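Local atomic coordinates of RagB/SusD domain protein (Flavobacterium johnsoniae, PDB entry 5J90), a protein that binds chitin and, as a SusD homolog, probably captures the polymer at the outer membrane for its polysaccharide utilization system. Residues 285-293 with 314-323; 269-279 with 381-389. All blocks are in the same frame, centred on the assembly; numbering follows the deposited sequence.

Contact 1: residues 285-293 with 314-323; sequences SYFDTSKQF and DFSGIGAVVR
A single beta bridge, Phe287 to Ile318, marks where two antiparallel segments pair: 285-293 leaves the end of helix 283-286, and the loop segment 314-323 returns toward strand 326-328. Gly319 N donates to Tyr286 O at 2.8 Å and Asp288 N to Gly317 O at 2.9 Å, while Val321 N bonds to Ser285 O. A side chain on Gly319 would run into Phe287 N, so closely do the backbones approach. Across the pairing, Arg323 grips the Asp288 carboxylate end-on. Its NH2 reaches OD1 of Asp288 at 2.9 Å, nearly straight (177°) and in the guanidinium plane; NH1 reaches OD2 at 2.9 Å, that oxygen lying somewhat out of the plane. Each oxygen uses its syn lone pair. A bend at chi3 folds the arginine back, and one guanidinium face lies against the Gly319-Ala320 peptide. With an alanine here instead of Asp288, Arg323 would probably be left without its counter-charge and its guanidinium set free to turn. In this helix-rich SusD-like fold, the bridged end of the pairing faces helix 269-277, with Phe287 on Met271 and Met275; Tyr286 stacks on Phe429 and its OH bonds to Ile426 O. Farther along, Ser316 OG donates to Asp288 O at 2.8 Å and accepts from Lys298 N. Ser290 forms an ST motif: OG, anti to its own N (chi1 171°), accepts from Phe293 N and donates to Asp314 O at 2.7 Å, on a lone pair in the carbonyl plane. Gln292 N also donates to Asp314 O, at 3.1 Å. Phe293 then turns its edge to the face of Phe315 in a T-shaped pair, ring centroids 5.4 Å apart and planes at 89°.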
ATOM      1  N   SER A 285      12.834 -28.052  23.831  1.00 15.44           N
ATOM      2  CA  SER A 285      12.137 -27.246  24.824  1.00 15.89           C
ATOM      3  C   SER A 285      10.932 -26.528  24.216  1.00 12.62           C
ATOM      4  O   SER A 285      10.002 -26.177  24.934  1.00 13.76           O
ATOM      5  CB  SER A 285      13.073 -26.255  25.513  1.00 18.02           C
ATOM      6  OG  SER A 285      13.605 -25.308  24.601  1.00 17.84           O
ATOM      7  N   TYR A 286      10.942 -26.331  22.900  1.00 13.74           N
ATOM      8  CA  TYR A 286       9.814 -25.679  22.235  1.00 12.30           C
ATOM      9  C   TYR A 286       8.585 -26.582  22.198  1.00 11.45           C
ATOM     10  O   TYR A 286       7.451 -26.106  22.327  1.00 11.40           O
ATOM     11  CB  TYR A 286      10.165 -25.280  20.792  1.00 11.75           C
ATOM     12  CG  TYR A 286      11.018 -24.038  20.630  1.00 10.73           C
ATOM     13  CD1 TYR A 286      11.692 -23.471  21.706  1.00 12.63           C
ATOM     14  CD2 TYR A 286      11.142 -23.438  19.385  1.00 11.23           C
ATOM     15  CE1 TYR A 286      12.470 -22.327  21.545  1.00 12.09           C
ATOM     16  CE2 TYR A 286      11.923 -22.307  19.214  1.00 11.09           C
ATOM     17  CZ  TYR A 286      12.573 -21.751  20.290  1.00 10.54           C
ATOM     18  OH  TYR A 286      13.343 -20.622  20.131  1.00 11.64           O
ATOM     19  N   PHE A 287       8.822 -27.885  22.010  1.00 13.89           N
ATOM     20  CA  PHE A 287       7.754 -28.857  21.787  1.00 11.92           C
ATOM     21  C   PHE A 287       7.983 -30.140  22.573  1.00 13.35           C
ATOM     22  O   PHE A 287       9.105 -30.440  22.962  1.00 13.52           O
ATOM     23  CB  PHE A 287       7.648 -29.172  20.297  1.00 12.46           C
ATOM     24  CG  PHE A 287       7.459 -27.946  19.449  1.00 11.35           C
ATOM     25  CD1 PHE A 287       6.264 -27.259  19.490  1.00 12.56           C
ATOM     26  CD2 PHE A 287       8.479 -27.471  18.644  1.00 12.77           C
ATOM     27  CE1 PHE A 287       6.071 -26.111  18.735  1.00 11.46           C
ATOM     28  CE2 PHE A 287       8.306 -26.318  17.881  1.00 12.59           C
ATOM     29  CZ  PHE A 287       7.098 -25.639  17.927  1.00 12.58           C
ATOM     30  N   ASP A 288       6.903 -30.874  22.815  1.00 11.96           N
ATOM     31  CA  ASP A 288       6.990 -32.202  23.418  1.00 12.35           C
ATOM     32  C   ASP A 288       6.921 -33.250  22.319  1.00 15.73           C
ATOM     33  O   ASP A 288       6.289 -33.048  21.283  1.00 13.80           O
ATOM     34  CB  ASP A 288       5.830 -32.440  24.393  1.00 14.96           C
ATOM     35  CG  ASP A 288       5.900 -31.566  25.631  1.00 13.42           C
ATOM     36  OD1 ASP A 288       7.010 -31.177  26.048  1.00 14.77           O
ATOM     37  OD2 ASP A 288       4.827 -31.277  26.203  1.00 18.74           O
ATOM     38  N   THR A 289       7.556 -34.396  22.542  1.00 15.96           N
ATOM     39  CA  THR A 289       7.397 -35.491  21.595  1.00 16.09           C
ATOM     40  C   THR A 289       5.943 -35.961  21.562  1.00 13.09           C
ATOM     41  O   THR A 289       5.217 -35.859  22.557  1.00 14.60           O
ATOM     42  CB  THR A 289       8.345 -36.675  21.897  1.00 17.89           C
ATOM     43  OG1 THR A 289       8.151 -37.117  23.247  1.00 18.60           O
ATOM     44  CG2 THR A 289       9.787 -36.246  21.716  1.00 18.01           C
ATOM     45  N   SER A 290       5.538 -36.465  20.404  1.00 15.35           N
ATOM     46  CA  SER A 290       4.153 -36.833  20.119  1.00 14.42           C
ATOM     47  C   SER A 290       3.695 -38.071  20.894  1.00 14.49           C
ATOM     48  O   SER A 290       4.467 -39.016  21.062  1.00 19.69           O
ATOM     49  CB  SER A 290       4.011 -37.089  18.615  1.00 17.30           C
ATOM     50  OG  SER A 290       2.750 -37.644  18.286  1.00 18.69           O
ATOM     51  N   LYS A 291       2.445 -38.066  21.346  1.00 15.36           N
ATOM     52  CA  LYS A 291       1.858 -39.251  21.982  1.00 17.14           C
ATOM     53  C   LYS A 291       1.568 -40.320  20.933  1.00 20.11           C
ATOM     54  O   LYS A 291       1.780 -41.515  21.170  1.00 18.83           O
ATOM     55  CB  LYS A 291       0.576 -38.879  22.728  1.00 16.97           C
ATOM     56  CG  LYS A 291      -0.165 -40.052  23.376  1.00 18.17           C
ATOM     57  CD  LYS A 291      -1.453 -39.558  24.022  1.00 21.82           C
ATOM     58  CE  LYS A 291      -2.187 -40.669  24.766  1.00 24.67           C
ATOM     59  NZ  LYS A 291      -1.400 -41.151  25.932  1.00 33.43           N
ATOM     60  N   GLN A 292       1.087 -39.889  19.771  1.00 17.60           N
ATOM     61  CA  GLN A 292       0.718 -40.796  18.684  1.00 18.45           C
ATOM     62  C   GLN A 292       1.937 -41.416  18.020  1.00 20.20           C
ATOM     63  O   GLN A 292       1.913 -42.580  17.603  1.00 22.25           O
ATOM     64  CB  GLN A 292      -0.111 -40.055  17.636  1.00 17.29           C
ATOM     65  CG  GLN A 292      -0.626 -40.933  16.502  1.00 17.69           C
ATOM     66  CD  GLN A 292      -1.510 -40.168  15.533  1.00 21.64           C
ATOM     67  OE1 GLN A 292      -1.983 -39.072  15.842  1.00 22.07           O
ATOM     68  NE2 GLN A 292      -1.727 -40.734  14.353  1.00 23.10           N
ATOM     69  N   PHE A 293       2.998 -40.625  17.919  1.00 17.71           N
ATOM     70  CA  PHE A 293       4.238 -41.044  17.286  1.00 18.64           C
ATOM     71  C   PHE A 293       5.361 -40.930  18.308  1.00 23.23           C
ATOM     72  O   PHE A 293       6.106 -39.949  18.313  1.00 19.28           O
ATOM     73  CB  PHE A 293       4.529 -40.157  16.070  1.00 19.77           C
ATOM     74  CG  PHE A 293       3.410 -40.121  15.065  1.00 19.05           C
ATOM     75  CD1 PHE A 293       3.224 -41.169  14.177  1.00 23.43           C
ATOM     76  CD2 PHE A 293       2.542 -39.039  15.003  1.00 19.63           C
ATOM     77  CE1 PHE A 293       2.197 -41.139  13.255  1.00 24.48           C
ATOM     78  CE2 PHE A 293       1.513 -39.005  14.081  1.00 20.73           C
ATOM     79  CZ  PHE A 293       1.340 -40.054  13.205  1.00 23.05           C
ATOM     80  N   ASP A 314      -3.113 -35.839  19.103  1.00 15.84           N
ATOM     81  CA  ASP A 314      -1.979 -36.528  19.700  1.00 14.22           C
ATOM     82  C   ASP A 314      -0.669 -36.305  18.951  1.00 16.46           C
ATOM     83  O   ASP A 314       0.324 -36.989  19.195  1.00 14.60           O
ATOM     84  CB  ASP A 314      -2.280 -38.024  19.887  1.00 16.12           C
ATOM     85  CG  ASP A 314      -3.261 -38.278  21.018  1.00 21.56           C
ATOM     86  OD1 ASP A 314      -3.318 -37.459  21.963  1.00 18.47           O
ATOM     87  OD2 ASP A 314      -3.976 -39.305  20.967  1.00 22.87           O
ATOM     88  N   PHE A 315      -0.658 -35.313  18.059  1.00 13.85           N
ATOM     89  CA  PHE A 315       0.603 -34.800  17.517  1.00 14.98           C
ATOM     90  C   PHE A 315       1.353 -34.042  18.629  1.00 12.32           C
ATOM     91  O   PHE A 315       0.874 -33.967  19.766  1.00 13.92           O
ATOM     92  CB  PHE A 315       0.327 -33.885  16.313  1.00 15.34           C
ATOM     93  CG  PHE A 315       0.078 -34.627  15.013  1.00 15.21           C
ATOM     94  CD1 PHE A 315      -0.856 -35.654  14.943  1.00 16.52           C
ATOM     95  CD2 PHE A 315       0.770 -34.283  13.861  1.00 13.93           C
ATOM     96  CE1 PHE A 315      -1.084 -36.326  13.753  1.00 17.40           C
ATOM     97  CE2 PHE A 315       0.548 -34.955  12.665  1.00 16.21           C
ATOM     98  CZ  PHE A 315      -0.387 -35.976  12.613  1.00 17.85           C
ATOM     99  N   SER A 316       2.515 -33.468  18.323  1.00 13.94           N
ATOM    100  CA  SER A 316       3.331 -32.832  19.360  1.00 13.33           C
ATOM    101  C   SER A 316       2.668 -31.636  20.041  1.00 13.57           C
ATOM    102  O   SER A 316       2.110 -30.757  19.379  1.00 12.68           O
ATOM    103  CB  SER A 316       4.693 -32.400  18.808  1.00 13.43           C
ATOM    104  OG  SER A 316       5.561 -33.509  18.617  1.00 14.50           O
ATOM    105  N   GLY A 317       2.744 -31.592  21.366  1.00 12.71           N
ATOM    106  CA  GLY A 317       2.239 -30.457  22.111  1.00 13.10           C
ATOM    107  C   GLY A 317       3.280 -29.355  22.230  1.00 12.32           C
ATOM    108  O   GLY A 317       4.447 -29.539  21.882  1.00 13.19           O
ATOM    109  N   ILE A 318       2.848 -28.197  22.723  1.00 11.76           N
ATOM    110  CA  ILE A 318       3.768 -27.107  23.016  1.00 12.71           C
ATOM    111  C   ILE A 318       4.541 -27.496  24.272  1.00 13.37           C
ATOM    112  O   ILE A 318       3.971 -28.049  25.219  1.00 14.11           O
ATOM    113  CB  ILE A 318       3.025 -25.768  23.212  1.00 10.90           C
ATOM    114  CG1 ILE A 318       2.016 -25.533  22.075  1.00 12.43           C
ATOM    115  CG2 ILE A 318       4.027 -24.623  23.322  1.00 10.92           C
ATOM    116  CD1 ILE A 318       2.611 -25.622  20.675  1.00 12.92           C
ATOM    117  N   GLY A 319       5.837 -27.212  24.282  1.00 11.23           N
ATOM    118  CA  GLY A 319       6.732 -27.774  25.282  1.00 11.32           C
ATOM    119  C   GLY A 319       7.035 -26.927  26.502  1.00 11.89           C
ATOM    120  O   GLY A 319       6.280 -26.012  26.869  1.00 12.72           O
ATOM    121  N   ALA A 320       8.163 -27.240  27.132  1.00 12.12           N
ATOM    122  CA  ALA A 320       8.528 -26.656  28.416  1.00 13.95           C
ATOM    123  C   ALA A 320       8.616 -25.132  28.434  1.00 12.55           C
ATOM    124  O   ALA A 320       8.474 -24.522  29.494  1.00 13.03           O
ATOM    125  CB  ALA A 320       9.829 -27.274  28.935  1.00 15.94           C
ATOM    126  N   VAL A 321       8.843 -24.510  27.275  1.00 11.65           N
ATOM    127  CA  VAL A 321       8.975 -23.052  27.243  1.00 13.57           C
ATOM    128  C   VAL A 321       7.713 -22.331  27.710  1.00 11.23           C
ATOM    129  O   VAL A 321       7.795 -21.197  28.182  1.00 10.74           O
ATOM    130  CB  VAL A 321       9.416 -22.494  25.858  1.00 12.85           C
ATOM    131  CG1 VAL A 321      10.829 -22.969  25.510  1.00 17.68           C
ATOM    132  CG2 VAL A 321       8.415 -22.846  24.770  1.00 13.47           C
ATOM    133  N   VAL A 322       6.554 -22.980  27.592  1.00 10.54           N
ATOM    134  CA  VAL A 322       5.316 -22.381  28.100  1.00 11.00           C
ATOM    135  C   VAL A 322       4.923 -22.866  29.491  1.00 11.30           C
ATOM    136  O   VAL A 322       3.974 -22.350  30.078  1.00 11.58           O
ATOM    137  CB  VAL A 322       4.121 -22.547  27.132  1.00  9.76           C
ATOM    138  CG1 VAL A 322       4.437 -21.884  25.784  1.00 12.06           C
ATOM    139  CG2 VAL A 322       3.743 -24.012  26.959  1.00 12.68           C
ATOM    140  N   ARG A 323       5.667 -23.836  30.025  1.00 11.92           N
ATOM    141  CA  ARG A 323       5.402 -24.322  31.380  1.00 11.94           C
ATOM    142  C   ARG A 323       6.234 -23.501  32.356  1.00 11.79           C
ATOM    143  O   ARG A 323       7.187 -23.983  32.973  1.00 13.61           O
ATOM    144  CB  ARG A 323       5.652 -25.832  31.480  1.00 13.01           C
ATOM    145  CG  ARG A 323       4.705 -26.616  30.564  1.00 12.91           C
ATOM    146  CD  ARG A 323       4.682 -28.115  30.858  1.00 13.88           C
ATOM    147  NE  ARG A 323       5.834 -28.832  30.321  1.00 14.60           N
ATOM    148  CZ  ARG A 323       5.890 -29.357  29.102  1.00 13.21           C
ATOM    149  NH1 ARG A 323       4.873 -29.214  28.263  1.00 14.51           N
ATOM    150  NH2 ARG A 323       6.970 -30.026  28.719  1.00 15.34           N
TER
HETATM  151  O   HOH W   1       9.395 -29.705  25.958  1.00 13.83           O
HETATM  152  O   HOH W   2       3.073 -34.053  22.973  1.00 15.34           O
HETATM  153  O   HOH W   3       0.977 -35.524  22.061  1.00 15.44           O
HETATM  154  O   HOH W   4      -3.824 -37.446  17.018  1.00 17.62           O

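Contact 2: residues 269-279 with 381-389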
ATOM      1  N   ALA A 269       3.073 -27.568  11.288  1.00 10.27           N
ATOM      2  CA  ALA A 269       3.829 -28.162  10.191  1.00 10.86           C
ATOM      3  C   ALA A 269       5.031 -27.315   9.777  1.00 12.50           C
ATOM      4  O   ALA A 269       6.074 -27.858   9.433  1.00 12.71           O
ATOM      5  CB  ALA A 269       2.923 -28.412   8.997  1.00 11.22           C
ATOM      6  N   ASP A 270       4.906 -25.990   9.811  1.00 11.05           N
ATOM      7  CA  ASP A 270       6.058 -25.146   9.475  1.00 11.31           C
ATOM      8  C   ASP A 270       7.198 -25.327  10.475  1.00 10.77           C
ATOM      9  O   ASP A 270       8.370 -25.392  10.090  1.00 10.54           O
ATOM     10  CB  ASP A 270       5.667 -23.663   9.410  1.00 11.94           C
ATOM     11  CG  ASP A 270       4.801 -23.331   8.212  1.00 12.33           C
ATOM     12  OD1 ASP A 270       5.228 -23.578   7.062  1.00 12.23           O
ATOM     13  OD2 ASP A 270       3.690 -22.814   8.429  1.00 13.01           O
ATOM     14  N   MET A 271       6.858 -25.388  11.762  1.00 10.28           N
ATOM     15  CA  MET A 271       7.872 -25.611  12.781  1.00 11.37           C
ATOM     16  C   MET A 271       8.533 -26.980  12.603  1.00 11.46           C
ATOM     17  O   MET A 271       9.747 -27.096  12.749  1.00 12.16           O
ATOM     18  CB  MET A 271       7.286 -25.448  14.184  1.00 11.39           C
ATOM     19  CG  MET A 271       7.318 -24.015  14.692  1.00 10.79           C
ATOM     20  SD  MET A 271       8.996 -23.617  15.187  1.00 11.36           S
ATOM     21  CE  MET A 271       8.859 -21.850  15.459  1.00 12.50           C
ATOM     22  N   GLU A 272       7.748 -27.999  12.266  1.00 12.27           N
ATOM     23  CA  GLU A 272       8.351 -29.309  12.025  1.00 13.44           C
ATOM     24  C   GLU A 272       9.316 -29.238  10.843  1.00 12.85           C
ATOM     25  O   GLU A 272      10.460 -29.657  10.940  1.00 13.74           O
ATOM     26  CB  GLU A 272       7.294 -30.389  11.772  1.00 12.47           C
ATOM     27  CG  GLU A 272       7.943 -31.760  11.622  1.00 15.48           C
ATOM     28  CD  GLU A 272       6.996 -32.871  11.188  1.00 17.52           C
ATOM     29  OE1 GLU A 272       5.802 -32.857  11.551  1.00 14.59           O
ATOM     30  OE2 GLU A 272       7.475 -33.793  10.488  1.00 20.80           O
ATOM     31  N   SER A 273       8.862 -28.676   9.728  1.00 12.45           N
ATOM     32  CA  SER A 273       9.691 -28.591   8.531  1.00 12.25           C
ATOM     33  C   SER A 273      11.005 -27.855   8.783  1.00 13.02           C
ATOM     34  O   SER A 273      12.094 -28.338   8.434  1.00 13.00           O
ATOM     35  CB  SER A 273       8.913 -27.901   7.403  1.00 13.44           C
ATOM     36  OG  SER A 273       9.745 -27.720   6.271  1.00 13.72           O
ATOM     37  N   ILE A 274      10.911 -26.682   9.390  1.00 11.75           N
ATOM     38  CA  ILE A 274      12.082 -25.842   9.584  1.00 12.62           C
ATOM     39  C   ILE A 274      13.005 -26.363  10.684  1.00 12.52           C
ATOM     40  O   ILE A 274      14.211 -26.490  10.477  1.00 13.37           O
ATOM     41  CB  ILE A 274      11.661 -24.376   9.819  1.00 11.20           C
ATOM     42  CG1 ILE A 274      11.028 -23.830   8.534  1.00 13.68           C
ATOM     43  CG2 ILE A 274      12.853 -23.532  10.246  1.00 11.93           C
ATOM     44  CD1 ILE A 274      10.430 -22.426   8.661  1.00 13.01           C
ATOM     45  N   MET A 275      12.452 -26.671  11.851  1.00 13.42           N
ATOM     46  CA  MET A 275      13.303 -27.087  12.964  1.00 12.38           C
ATOM     47  C   MET A 275      13.872 -28.507  12.795  1.00 14.34           C
ATOM     48  O   MET A 275      15.031 -28.749  13.142  1.00 15.46           O
ATOM     49  CB  MET A 275      12.609 -26.870  14.318  1.00 13.97           C
ATOM     50  CG  MET A 275      12.317 -25.379  14.582  1.00 15.55           C
ATOM     51  SD  MET A 275      11.890 -24.965  16.287  1.00 15.00           S
ATOM     52  CE  MET A 275      13.494 -25.137  17.070  1.00 12.54           C
ATOM     53  N   LYS A 276      13.085 -29.426  12.240  1.00 13.50           N
ATOM     54  CA  LYS A 276      13.620 -30.755  11.919  1.00 14.71           C
ATOM     55  C   LYS A 276      14.669 -30.669  10.817  1.00 17.26           C
ATOM     56  O   LYS A 276      15.692 -31.352  10.872  1.00 17.65           O
ATOM     57  CB  LYS A 276      12.515 -31.708  11.473  1.00 16.91           C
ATOM     58  CG  LYS A 276      11.767 -32.401  12.584  1.00 20.48           C
ATOM     59  CD  LYS A 276      10.965 -33.546  11.981  1.00 30.18           C
ATOM     60  CE  LYS A 276      10.446 -34.513  13.022  1.00 34.43           C
ATOM     61  NZ  LYS A 276       9.444 -35.433  12.409  1.00 27.29           N
ATOM     62  N   GLY A 277      14.416 -29.843   9.805  1.00 14.48           N
ATOM     63  CA  GLY A 277      15.356 -29.700   8.704  1.00 14.72           C
ATOM     64  C   GLY A 277      16.730 -29.296   9.199  1.00 15.65           C
ATOM     65  O   GLY A 277      17.756 -29.825   8.756  1.00 17.84           O
ATOM     66  N   TYR A 278      16.752 -28.351  10.133  1.00 15.16           N
ATOM     67  CA  TYR A 278      17.999 -27.863  10.705  1.00 15.17           C
ATOM     68  C   TYR A 278      18.513 -28.724  11.860  1.00 14.78           C
ATOM     69  O   TYR A 278      19.575 -28.441  12.400  1.00 15.09           O
ATOM     70  CB  TYR A 278      17.819 -26.435  11.228  1.00 14.98           C
ATOM     71  CG  TYR A 278      17.727 -25.335  10.183  1.00 15.27           C
ATOM     72  CD1 TYR A 278      18.283 -25.475   8.912  1.00 13.75           C
ATOM     73  CD2 TYR A 278      17.102 -24.132  10.491  1.00 14.74           C
ATOM     74  CE1 TYR A 278      18.206 -24.443   7.974  1.00 14.19           C
ATOM     75  CE2 TYR A 278      17.021 -23.104   9.568  1.00 13.44           C
ATOM     76  CZ  TYR A 278      17.570 -23.259   8.313  1.00 13.39           C
ATOM     77  OH  TYR A 278      17.486 -22.214   7.410  1.00 13.71           O
ATOM     78  N   GLN A 279      17.758 -29.754  12.241  1.00 13.84           N
ATOM     79  CA  GLN A 279      18.070 -30.548  13.438  1.00 15.60           C
ATOM     80  C   GLN A 279      18.358 -29.621  14.614  1.00 16.80           C
ATOM     81  O   GLN A 279      19.352 -29.759  15.327  1.00 16.80           O
ATOM     82  CB  GLN A 279      19.249 -31.491  13.186  1.00 18.43           C
ATOM     83  CG  GLN A 279      18.955 -32.558  12.148  1.00 21.88           C
ATOM     84  CD  GLN A 279      20.122 -33.503  11.941  1.00 35.54           C
ATOM     85  OE1 GLN A 279      20.926 -33.724  12.849  1.00 35.32           O
ATOM     86  NE2 GLN A 279      20.225 -34.061  10.741  1.00 41.99           N
ATOM     87  N   THR A 381      24.457 -26.929   4.723  1.00 17.63           N
ATOM     88  CA  THR A 381      23.853 -28.060   4.036  1.00 17.68           C
ATOM     89  C   THR A 381      22.390 -28.263   4.418  1.00 17.23           C
ATOM     90  O   THR A 381      21.535 -28.385   3.544  1.00 18.96           O
ATOM     91  CB  THR A 381      24.640 -29.365   4.302  1.00 21.20           C
ATOM     92  OG1 THR A 381      25.968 -29.227   3.780  1.00 27.31           O
ATOM     93  CG2 THR A 381      23.959 -30.546   3.635  1.00 22.94           C
ATOM     94  N   LYS A 382      22.109 -28.301   5.718  1.00 16.79           N
ATOM     95  CA  LYS A 382      20.755 -28.583   6.190  1.00 17.93           C
ATOM     96  C   LYS A 382      19.768 -27.487   5.788  1.00 15.26           C
ATOM     97  O   LYS A 382      20.066 -26.297   5.878  1.00 16.19           O
ATOM     98  CB  LYS A 382      20.731 -28.784   7.704  1.00 16.10           C
ATOM     99  CG  LYS A 382      21.606 -29.940   8.202  1.00 20.31           C
ATOM    100  CD  LYS A 382      21.306 -30.251   9.659  1.00 23.08           C
ATOM    101  CE  LYS A 382      22.257 -31.296  10.229  1.00 27.49           C
ATOM    102  NZ  LYS A 382      23.614 -30.730  10.450  1.00 35.49           N
ATOM    103  N   THR A 383      18.602 -27.927   5.333  1.00 17.32           N
ATOM    104  CA  THR A 383      17.527 -27.022   4.924  0.58 15.75           C
ATOM    105  C   THR A 383      16.195 -27.619   5.345  1.00 16.26           C
ATOM    106  O   THR A 383      16.144 -28.717   5.895  1.00 16.39           O
ATOM    107  CB  THR A 383      17.506 -26.758   3.396  0.58 18.07           C
ATOM    108  OG1 THR A 383      17.548 -28.004   2.685  0.58 21.02           O
ATOM    109  CG2 THR A 383      18.683 -25.882   2.973  0.58 20.60           C
ATOM    110  N   ALA A 384      15.106 -26.890   5.101  1.00 14.73           N
ATOM    111  CA  ALA A 384      13.786 -27.327   5.554  1.00 15.37           C
ATOM    112  C   ALA A 384      13.427 -28.722   5.045  1.00 14.93           C
ATOM    113  O   ALA A 384      13.755 -29.080   3.912  1.00 15.17           O
ATOM    114  CB  ALA A 384      12.709 -26.307   5.141  1.00 14.74           C
ATOM    115  N   ALA A 385      12.750 -29.490   5.893  1.00 14.56           N
ATOM    116  CA  ALA A 385      12.353 -30.863   5.572  1.00 15.04           C
ATOM    117  C   ALA A 385      10.953 -30.952   4.966  1.00 16.33           C
ATOM    118  O   ALA A 385      10.081 -30.124   5.238  1.00 15.99           O
ATOM    119  CB  ALA A 385      12.419 -31.727   6.819  1.00 16.46           C
ATOM    120  N   ALA A 386      10.724 -31.979   4.155  1.00 15.92           N
ATOM    121  CA  ALA A 386       9.387 -32.241   3.652  1.00 16.19           C
ATOM    122  C   ALA A 386       8.452 -32.528   4.817  1.00 15.88           C
ATOM    123  O   ALA A 386       8.866 -33.078   5.845  1.00 16.80           O
ATOM    124  CB  ALA A 386       9.396 -33.412   2.670  1.00 16.31           C
ATOM    125  N   TYR A 387       7.189 -32.142   4.652  1.00 15.64           N
ATOM    126  CA  TYR A 387       6.186 -32.352   5.680  1.00 14.68           C
ATOM    127  C   TYR A 387       5.222 -33.483   5.306  1.00 14.96           C
ATOM    128  O   TYR A 387       4.659 -33.496   4.211  1.00 16.32           O
ATOM    129  CB  TYR A 387       5.386 -31.070   5.986  1.00 13.55           C
ATOM    130  CG  TYR A 387       4.271 -31.400   6.939  1.00 13.41           C
ATOM    131  CD1 TYR A 387       4.543 -31.649   8.281  1.00 12.63           C
ATOM    132  CD2 TYR A 387       2.963 -31.554   6.496  1.00 15.02           C
ATOM    133  CE1 TYR A 387       3.545 -32.010   9.158  1.00 13.82           C
ATOM    134  CE2 TYR A 387       1.951 -31.915   7.372  1.00 13.89           C
ATOM    135  CZ  TYR A 387       2.253 -32.142   8.705  1.00 12.70           C
ATOM    136  OH  TYR A 387       1.270 -32.503   9.591  1.00 14.71           O
ATOM    137  N   VAL A 388       5.024 -34.411   6.240  1.00 15.57           N
ATOM    138  CA  VAL A 388       4.102 -35.526   6.051  1.00 16.89           C
ATOM    139  C   VAL A 388       3.097 -35.629   7.193  1.00 16.09           C
ATOM    140  O   VAL A 388       3.467 -35.608   8.366  1.00 18.13           O
ATOM    141  CB  VAL A 388       4.868 -36.867   5.952  1.00 18.30           C
ATOM    142  CG1 VAL A 388       3.896 -38.048   5.922  1.00 19.53           C
ATOM    143  CG2 VAL A 388       5.770 -36.880   4.735  1.00 20.14           C
ATOM    144  N   ASP A 389       1.824 -35.734   6.828  1.00 16.70           N
ATOM    145  CA  ASP A 389       0.749 -36.068   7.756  1.00 18.84           C
ATOM    146  C   ASP A 389       0.429 -37.537   7.475  1.00 19.16           C
ATOM    147  O   ASP A 389      -0.309 -37.836   6.537  1.00 20.11           O
ATOM    148  CB  ASP A 389      -0.475 -35.187   7.474  1.00 17.00           C
ATOM    149  CG  ASP A 389      -1.581 -35.361   8.498  1.00 20.23           C
ATOM    150  OD1 ASP A 389      -1.543 -36.349   9.260  1.00 19.65           O
ATOM    151  OD2 ASP A 389      -2.503 -34.515   8.534  1.00 16.59           O
TER
HETATM  152  O   HOH W   5       7.229 -34.759   8.024  1.00 23.22           O
HETATM  153  O   HOH W   6       9.548 -32.540   8.636  1.00 26.47           O
HETATM  154  O   HOH W   7      18.301 -30.957   5.784  1.00 29.66           O
HETATM  155  O   HOH W   8      22.553 -27.918  12.126  1.00 30.06           O
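Ser273 O is held by two amides that approach from opposite faces of its carbonyl plane: Ala385 N at 2.9 Å in a virtually straight bond (177°), and Gly277 N of its own helix at 3.1 Å. The same serine's side chain answers in the other direction. With OG swung to the far side from its own N (chi1 175°), Ser273 OG donates to Ala385 O at 2.6 Å, in the carbonyl plane on a lone pair. Two bonds of opposite sense thus join the pair, and Ala384 CB rests beside the hydroxyl. One turn on, Gly277 CA comes to 3.1 Å from Thr383 O; a CB there would overlap that oxygen. The partner, 381-389, has no regular secondary structure and runs along one side of helix 269-277, whose course is widened by a pi-type turn at 272-276 and which ends in a Schellman motif at Gln279. Near the helix start, Ala269 CB sits over the centre of the Tyr387 ring, 3.6 Å from the centroid and 9° off the normal, a CH-pi contact. The Glu272 side chain runs about perpendicular to that of Tyr387, with OE1 at the ring's edge, 3.4 Å from Tyr387 CE1. The Glu272 carboxylate is heavily used: OE1 takes Gly299 N, OE2 pairs with Lys276 and Lys298, and two waters lie within bonding distance of both OE2 and Ala386 O, with more acceptors in reach than protons. Tyr387 OH bonds to Gly299 O. Beyond Gly277, Tyr278 presents its ring edge to the backbone, CE1 lying 3.4 Å from Lys382 O, while its OH bonds to Val403 O. The aliphatic part of Lys382 crosses Gln279, Lys382 CE lying 3.5 Å from Gln279 NE2, and its ammonium salt-bridges Asp379.

Both contacts are partly buried, lie on the same side of the chain about 21 to 22 Å from its centre, and have centres 16 Å apart. Contact 1 falls within the chain loop closed by contact 2. Contact 1 pairs two loops backbone to backbone, with a salt bridge and a T-shaped aromatic pair added; contact 2 docks a loop on a helix through one serine, a CH-pi contact and waters between the segments. They meet along helix 269-277: Phe287 CZ lies 3.6 Å from Met271 CG, and Tyr286 CD2 lies 3.5 Å from Met275 SD. At the far end, the Phe315 ring lies near Tyr387 OH and Asp389 OD1.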